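Local coordinates for protein diadenosine tetraphosphatase, putative (Trypanosoma brucei, PDB 2QJC) that probably hydrolyses diadenosine tetraphosphate symmetrically, as a manganese-binding phosphatase of the calcineurin-like metallophosphoesterase family, at residues L56-G60 with S107-L111; V17-I22 with S47-V51. All blocks are in the same frame, centred on the assembly; numbering follows the deposited sequence.

Interaction 1 (L56-G60 with S107-L111); sequences LVNKG and SLAPL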
loop_
_atom_site.group_PDB
_atom_site.type_symbol
_atom_site.label_atom_id
_atom_site.label_comp_id
_atom_site.label_asym_id
_atom_site.label_seq_id
_atom_site.Cartn_x
_atom_site.Cartn_y
_atom_site.Cartn_z
ATOM N N LEU A 56 -0.839 7.553 0.129
ATOM C CA LEU A 56 -1.946 8.216 0.799
ATOM C C LEU A 56 -2.244 9.582 0.187
ATOM O O LEU A 56 -3.368 10.089 0.283
ATOM C CB LEU A 56 -1.599 8.405 2.273
ATOM C CG LEU A 56 -0.956 7.201 2.958
ATOM C CD1 LEU A 56 -0.676 7.536 4.415
ATOM C CD2 LEU A 56 -1.883 5.991 2.835
ATOM N N VAL A 57 -1.234 10.161 -0.454
ATOM C CA VAL A 57 -1.356 11.494 -1.035
ATOM C C VAL A 57 -1.231 11.601 -2.558
ATOM O O VAL A 57 -1.054 10.606 -3.273
ATOM C CB VAL A 57 -0.297 12.428 -0.417
ATOM C CG1 VAL A 57 -0.267 12.247 1.101
ATOM C CG2 VAL A 57 1.075 12.119 -1.009
ATOM N N ASN A 58 -1.329 12.843 -3.029
ATOM C CA ASN A 58 -1.213 13.189 -4.442
ATOM C C ASN A 58 -2.380 12.706 -5.302
ATOM O O ASN A 58 -3.007 11.682 -5.012
ATOM C CB ASN A 58 0.116 12.656 -4.993
ATOM C CG ASN A 58 0.585 13.407 -6.232
ATOM O OD1 ASN A 58 0.305 14.595 -6.397
ATOM N ND2 ASN A 58 1.322 12.721 -7.093
ATOM N N LYS A 59 -2.661 13.475 -6.354
ATOM C CA LYS A 59 -3.727 13.200 -7.323
ATOM C C LYS A 59 -5.154 13.452 -6.831
ATOM O O LYS A 59 -5.954 14.076 -7.531
ATOM C CB LYS A 59 -3.631 11.757 -7.854
ATOM C CG LYS A 59 -2.227 11.285 -8.252
ATOM C CD LYS A 59 -1.345 12.412 -8.790
ATOM C CE LYS A 59 -1.913 13.071 -10.047
ATOM N NZ LYS A 59 -0.991 14.126 -10.571
ATOM N N GLY A 60 -5.470 12.953 -5.640
ATOM C CA GLY A 60 -6.803 13.122 -5.085
ATOM C C GLY A 60 -7.103 14.517 -4.569
ATOM O O GLY A 60 -6.194 15.331 -4.411
ATOM N N SER A 107 2.369 16.221 -9.336
ATOM C CA SER A 107 2.358 17.591 -8.838
ATOM C C SER A 107 2.639 17.631 -7.337
ATOM O O SER A 107 1.868 18.196 -6.560
ATOM C CB SER A 107 1.004 18.236 -9.140
ATOM O OG SER A 107 -0.053 17.354 -8.804
ATOM N N LEU A 108 3.754 17.032 -6.938
ATOM C CA LEU A 108 4.133 16.997 -5.534
ATOM C C LEU A 108 4.681 18.333 -5.046
ATOM O O LEU A 108 4.706 18.588 -3.844
ATOM C CB LEU A 108 5.167 15.893 -5.303
ATOM C CG LEU A 108 4.655 14.487 -5.618
ATOM C CD1 LEU A 108 5.800 13.491 -5.526
ATOM C CD2 LEU A 108 3.527 14.119 -4.656
ATOM N N ALA A 109 5.118 19.181 -5.976
ATOM C CA ALA A 109 5.663 20.490 -5.614
ATOM C C ALA A 109 4.633 21.309 -4.839
ATOM O O ALA A 109 4.888 21.735 -3.712
ATOM C CB ALA A 109 6.111 21.240 -6.861
ATOM N N PRO A 110 3.451 21.540 -5.429
ATOM C CA PRO A 110 2.426 22.317 -4.722
ATOM C C PRO A 110 2.117 21.714 -3.339
ATOM O O PRO A 110 1.919 22.433 -2.364
ATOM C CB PRO A 110 1.228 22.231 -5.663
ATOM C CG PRO A 110 1.870 22.145 -7.010
ATOM C CD PRO A 110 2.984 21.162 -6.775
ATOM N N LEU A 111 2.076 20.385 -3.272
ATOM C CA LEU A 111 1.795 19.687 -2.020
ATOM C C LEU A 111 2.916 19.868 -0.998
ATOM O O LEU A 111 2.661 20.022 0.197
ATOM C CB LEU A 111 1.580 18.196 -2.294
ATOM C CG LEU A 111 0.162 17.639 -2.161
ATOM C CD1 LEU A 111 -0.866 18.630 -2.690
ATOM C CD2 LEU A 111 0.090 16.313 -2.915
#
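N58 and K59 meet S107, L108 and L111 where the loop after strand 49-52 comes up against the start of helix 108-114. The loop directly follows D55, a ligand of both manganese ions. With the Gly-Asp just before it, the loop reads as a variant of the GDxVDRG signature of PPP-family phosphatases, with N58 and K59 at the positions of its second aspartate and its arginine. Ahead of the contact, the carbonyl of V57 accepts a hydrogen bond from ND1 of the manganese ligand H28. N58 then carries most of the packing. Its CG stands anti to the backbone N (chi1 -157°), which swings the carboxamide toward the helix. L108 CD2 sits over this amide, 3.4 Å from N58 CG and almost as near to N58 ND2, at 3.6 Å, and the two side chains cross at about a right angle. L111 approaches the backbone instead, its CD2 lying 3.7 Å from N58 CA, while N58 N is held by the hydroxyl of S63. K59 starts away from the helix, but bends at chi2 and chi3 bring NZ to 3.8 Å from S107 OG; the same hydroxyl lies 3.7 Å from N58 OD1. Both polar approaches are too long for hydrogen bonds, which implies that leucine methyl groups packed on N58, rather than directed polar bonds, join the two segments.

Interaction 2 (V17-I22 with S47-V51); sequences VTGRVI and SDTLV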
loop_
_atom_site.group_PDB
_atom_site.type_symbol
_atom_site.label_atom_id
_atom_site.label_comp_id
_atom_site.label_asym_id
_atom_site.label_seq_id
_atom_site.Cartn_x
_atom_site.Cartn_y
_atom_site.Cartn_z
ATOM N N VAL A 17 -1.696 -8.613 16.862
ATOM C CA VAL A 17 -2.909 -8.329 16.094
ATOM C C VAL A 17 -3.527 -9.633 15.598
ATOM O O VAL A 17 -3.151 -10.161 14.550
ATOM C CB VAL A 17 -2.601 -7.390 14.900
ATOM C CG1 VAL A 17 -3.853 -7.181 14.042
ATOM C CG2 VAL A 17 -2.098 -6.044 15.424
ATOM N N THR A 18 -4.478 -10.147 16.373
ATOM C CA THR A 18 -5.161 -11.400 16.061
ATOM C C THR A 18 -6.631 -11.177 15.710
ATOM O O THR A 18 -7.331 -12.108 15.321
ATOM C CB THR A 18 -5.088 -12.388 17.255
ATOM O OG1 THR A 18 -5.814 -11.851 18.371
ATOM C CG2 THR A 18 -3.639 -12.607 17.673
ATOM N N GLY A 19 -7.097 -9.942 15.864
ATOM C CA GLY A 19 -8.472 -9.637 15.532
ATOM C C GLY A 19 -8.614 -9.457 14.030
ATOM O O GLY A 19 -7.723 -9.821 13.262
ATOM N N ARG A 20 -9.739 -8.893 13.614
ATOM C CA ARG A 20 -10.031 -8.652 12.209
ATOM C C ARG A 20 -9.112 -7.555 11.649
ATOM O O ARG A 20 -8.917 -6.512 12.282
ATOM C CB ARG A 20 -11.488 -8.237 12.100
ATOM C CG ARG A 20 -12.085 -8.172 10.723
ATOM C CD ARG A 20 -13.369 -7.357 10.854
ATOM N NE ARG A 20 -14.163 -7.327 9.640
ATOM C CZ ARG A 20 -15.043 -6.376 9.355
ATOM N NH1 ARG A 20 -15.235 -5.366 10.200
ATOM N NH2 ARG A 20 -15.735 -6.444 8.229
ATOM N N VAL A 21 -8.549 -7.789 10.464
ATOM C CA VAL A 21 -7.648 -6.820 9.843
ATOM C C VAL A 21 -8.118 -6.387 8.453
ATOM O O VAL A 21 -8.452 -7.213 7.611
ATOM C CB VAL A 21 -6.214 -7.393 9.737
ATOM C CG1 VAL A 21 -5.292 -6.392 9.011
ATOM C CG2 VAL A 21 -5.677 -7.685 11.129
ATOM N N ILE A 22 -8.126 -5.076 8.227
ATOM C CA ILE A 22 -8.565 -4.506 6.965
ATOM C C ILE A 22 -7.399 -3.789 6.278
ATOM O O ILE A 22 -6.819 -2.854 6.821
ATOM C CB ILE A 22 -9.741 -3.536 7.215
ATOM C CG1 ILE A 22 -10.924 -4.324 7.796
ATOM C CG2 ILE A 22 -10.161 -2.858 5.923
ATOM C CD1 ILE A 22 -12.052 -3.464 8.272
ATOM N N SER A 47 -11.774 -2.209 17.678
ATOM C CA SER A 47 -11.852 -3.644 17.423
ATOM C C SER A 47 -10.991 -4.030 16.229
ATOM O O SER A 47 -10.013 -4.766 16.366
ATOM C CB SER A 47 -13.298 -4.067 17.158
ATOM O OG SER A 47 -14.095 -3.922 18.319
ATOM N N ASP A 48 -11.363 -3.539 15.052
ATOM C CA ASP A 48 -10.611 -3.842 13.840
ATOM C C ASP A 48 -9.327 -3.028 13.774
ATOM O O ASP A 48 -9.175 -2.016 14.462
ATOM C CB ASP A 48 -11.439 -3.541 12.587
ATOM C CG ASP A 48 -12.783 -4.231 12.597
ATOM O OD1 ASP A 48 -12.824 -5.422 12.961
ATOM O OD2 ASP A 48 -13.792 -3.590 12.227
ATOM N N THR A 49 -8.405 -3.489 12.937
ATOM C CA THR A 49 -7.140 -2.807 12.728
ATOM C C THR A 49 -7.124 -2.458 11.249
ATOM O O THR A 49 -7.491 -3.279 10.405
ATOM C CB THR A 49 -5.956 -3.719 13.046
ATOM O OG1 THR A 49 -6.096 -4.223 14.377
ATOM C CG2 THR A 49 -4.645 -2.951 12.946
ATOM N N LEU A 50 -6.722 -1.235 10.936
ATOM C CA LEU A 50 -6.682 -0.792 9.549
ATOM C C LEU A 50 -5.232 -0.636 9.091
ATOM O O LEU A 50 -4.397 -0.104 9.824
ATOM C CB LEU A 50 -7.430 0.540 9.417
ATOM C CG LEU A 50 -7.538 1.170 8.025
ATOM C CD1 LEU A 50 -8.187 0.188 7.039
ATOM C CD2 LEU A 50 -8.366 2.446 8.127
ATOM N N VAL A 51 -4.933 -1.123 7.891
ATOM C CA VAL A 51 -3.580 -1.015 7.339
ATOM C C VAL A 51 -3.635 -0.580 5.870
ATOM O O VAL A 51 -4.273 -1.240 5.054
ATOM C CB VAL A 51 -2.820 -2.367 7.416
ATOM C CG1 VAL A 51 -1.389 -2.186 6.965
ATOM C CG2 VAL A 51 -2.867 -2.924 8.829
HETATM O O HOH W 1 -7.873 -5.987 15.095
#
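R20, V21 and I22 run parallel to D48, T49 and L50 as the two strand starts of a right-handed beta-alpha-beta crossover, with helix 31-41 connecting them in the calcineurin-like fold. Three backbone bonds set the register. T49 N donates to R20 O at 3.1 Å, I22 N donates to T49 O at an N-H...O angle of 172°, and V51 N donates to I22 O at 2.8 Å. I22 thus pairs through both its N and its O with the neighbouring strand, as expected for a parallel pair, while the backbone of V21 bonds instead to F236.

R20 O has a second donor: a water that gives its protons to R20 O and to S47 O, and accepts from T49 OG1 at 2.6 Å. This water bridges the strands just before regular pairing begins. The R20 chain is extended from CG to NE and carries NH1 to D48 OD2, 3.1 Å away, in a salt bridge whose hydrogen bond is weak (133°). The guanidinium and carboxylate planes lie 67° apart, far from the coplanar pairing of a bidentate bridge. Other partners share the work: V41 O accepts from R20 NH2, and K44 N donates to D48 OD2, tying the charged pair to the end of the crossover helix and the turn beyond it.

V21 and T49 point to one face of the sheet, where V21 and V51 meet I132 and I130 of strand 129-132. On the other face I22 and L50 reach helix 31-41, and L50 CD1 rests 3.8 Å from I22 CG2.

In the fold
Interaction 2 comes first along the chain and interaction 1 follows it in series, with centres 28 Å apart and nearest atoms about 7 Å apart. Strand 49-52 connects them: its beginning pairs with strand 21-24 in interaction 2, and the loop leaving its end supplies D55 and then residues 56-60 of interaction 1. Strand 21-24 likewise leads toward the manganese ligands D26 and H28. The parallel pair therefore sets side by side two strands whose following loops converge on the metals. Interaction 1 lies near that metal-binding end, against helix 108-114, whereas the salt bridge and water of interaction 2 lie where the strands begin.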